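Local coordinates for rhizavidin (Rhizobium etli, PDB 3EW1), which binds biotin with high affinity as a dimeric member of the avidin family, at residues Asn5-Phe9 with Ser10-Ser14. Numbering follows the deposited sequence.
Sequences NFKDF and SSIAS
Phe9 O is gripped by two amides of the following turn: Ala13 N donates to it at 2.8 Å, and Ile12 N adds a weak bond at 3.1 Å. Ile12 N also bonds weakly to Asp8 O, so this one N-H is shared between two carbonyls. Asp8 is the N-cap: its first torsion (chi1 -163°) sets CG beside its own carbonyl carbon, which puts OD1 near the amide of Ser10, and OD1 accepts a long, weak capping bond of 3.4 Å from Ser10 N. The Ala13-Phe9 and Ile12-Asp8 bonds have the i to i+4 spacing of an alpha-helix; helix 9-13, little more than one turn long, lies in the N-terminal arm before strand 15-21, the first of the antiparallel eight-stranded avidin barrel, at the surface and away from the biotin site. On one flank the Ala13 methyl lies over a face of the Phe9 ring in a CH-pi contact, CB 3.9 Å from the centroid and shifted toward the CE2 and CZ rim. Ile12 CD1 approaches the same ring obliquely, 4.1 Å from Phe9 CD2, the two side chains crossing at about a right angle. The other branch, Ile12 CG2, meets the aliphatic part of Lys7 at CD (3.6 Å), while the ammonium end of that lysine leads away from the helix.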
loop_
_atom_site.group_PDB
_atom_site.type_symbol
_atom_site.label_atom_id
_atom_site.label_comp_id
_atom_site.label_asym_id
_atom_site.label_seq_id
_atom_site.Cartn_x
_atom_site.Cartn_y
_atom_site.Cartn_z
ATOM N N ASN B 5 -9.676 -20.975 -15.358
ATOM C CA ASN B 5 -8.602 -21.863 -15.754
ATOM C C ASN B 5 -8.685 -22.342 -17.194
ATOM O O ASN B 5 -7.725 -22.941 -17.707
ATOM C CB ASN B 5 -8.539 -23.057 -14.819
ATOM C CG ASN B 5 -8.115 -22.661 -13.396
ATOM O OD1 ASN B 5 -7.051 -22.053 -13.195
ATOM N ND2 ASN B 5 -8.943 -22.990 -12.418
ATOM N N PHE B 6 -9.832 -22.071 -17.831
ATOM C CA PHE B 6 -10.168 -22.637 -19.139
ATOM C C PHE B 6 -10.399 -21.535 -20.160
ATOM O O PHE B 6 -11.311 -21.606 -20.981
ATOM C CB PHE B 6 -11.363 -23.647 -19.022
ATOM C CG PHE B 6 -11.087 -24.751 -18.029
ATOM C CD1 PHE B 6 -11.375 -24.575 -16.676
ATOM C CD2 PHE B 6 -10.424 -25.930 -18.434
ATOM C CE1 PHE B 6 -11.066 -25.568 -15.730
ATOM C CE2 PHE B 6 -10.093 -26.935 -17.506
ATOM C CZ PHE B 6 -10.417 -26.748 -16.143
ATOM N N LYS B 7 -9.514 -20.533 -20.108
ATOM C CA LYS B 7 -9.559 -19.338 -20.949
ATOM C C LYS B 7 -8.124 -19.076 -21.417
ATOM O O LYS B 7 -7.214 -19.834 -21.086
ATOM C CB LYS B 7 -10.018 -18.125 -20.126
ATOM C CG LYS B 7 -11.472 -18.097 -19.699
ATOM C CD LYS B 7 -11.649 -16.981 -18.708
ATOM C CE LYS B 7 -13.043 -16.899 -18.125
ATOM N NZ LYS B 7 -13.957 -16.155 -19.020
ATOM N N ASP B 8 -7.930 -17.990 -22.159
ATOM C CA ASP B 8 -6.592 -17.555 -22.563
ATOM C C ASP B 8 -5.791 -17.191 -21.308
ATOM O O ASP B 8 -6.281 -16.445 -20.476
ATOM C CB ASP B 8 -6.722 -16.322 -23.491
ATOM C CG ASP B 8 -5.441 -16.036 -24.295
ATOM O OD1 ASP B 8 -4.338 -16.375 -23.825
ATOM O OD2 ASP B 8 -5.541 -15.477 -25.408
ATOM N N PHE B 9 -4.568 -17.699 -21.176
ATOM C CA PHE B 9 -3.743 -17.414 -19.991
ATOM C C PHE B 9 -3.385 -15.926 -19.849
ATOM O O PHE B 9 -3.493 -15.353 -18.760
ATOM C CB PHE B 9 -2.466 -18.266 -20.001
ATOM C CG PHE B 9 -1.397 -17.772 -19.061
ATOM C CD1 PHE B 9 -0.257 -17.141 -19.559
ATOM C CD2 PHE B 9 -1.522 -17.941 -17.692
ATOM C CE1 PHE B 9 0.751 -16.677 -18.704
ATOM C CE2 PHE B 9 -0.502 -17.490 -16.816
ATOM C CZ PHE B 9 0.616 -16.854 -17.329
ATOM N N SER B 10 -2.960 -15.317 -20.952
ATOM C CA SER B 10 -2.492 -13.937 -20.914
ATOM C C SER B 10 -3.610 -13.033 -20.404
ATOM O O SER B 10 -3.376 -12.145 -19.554
ATOM C CB SER B 10 -2.003 -13.480 -22.294
ATOM O OG SER B 10 -1.078 -12.402 -22.164
ATOM N N SER B 11 -4.823 -13.267 -20.900
ATOM C CA SER B 11 -5.967 -12.432 -20.550
ATOM C C SER B 11 -6.402 -12.576 -19.088
ATOM O O SER B 11 -6.978 -11.644 -18.525
ATOM C CB SER B 11 -7.146 -12.709 -21.487
ATOM O OG SER B 11 -8.247 -11.874 -21.164
ATOM N N ILE B 12 -6.128 -13.731 -18.478
ATOM C CA ILE B 12 -6.522 -13.978 -17.077
ATOM C C ILE B 12 -5.408 -13.858 -16.019
ATOM O O ILE B 12 -5.699 -13.691 -14.832
ATOM C CB ILE B 12 -7.271 -15.320 -16.915
ATOM C CG1 ILE B 12 -6.416 -16.501 -17.399
ATOM C CG2 ILE B 12 -8.607 -15.263 -17.686
ATOM C CD1 ILE B 12 -5.242 -16.839 -16.514
ATOM N N ALA B 13 -4.149 -13.945 -16.448
ATOM C CA ALA B 13 -2.998 -13.826 -15.561
ATOM C C ALA B 13 -2.910 -12.413 -14.978
ATOM O O ALA B 13 -2.293 -12.200 -13.919
ATOM C CB ALA B 13 -1.713 -14.149 -16.334
ATOM N N SER B 14 -3.496 -11.442 -15.675
ATOM C CA SER B 14 -3.468 -10.068 -15.174
ATOM C C SER B 14 -4.855 -9.456 -15.267
ATOM O O SER B 14 -5.766 -10.043 -15.867
ATOM C CB SER B 14 -2.444 -9.244 -15.951
ATOM O OG SER B 14 -2.764 -9.268 -17.326
#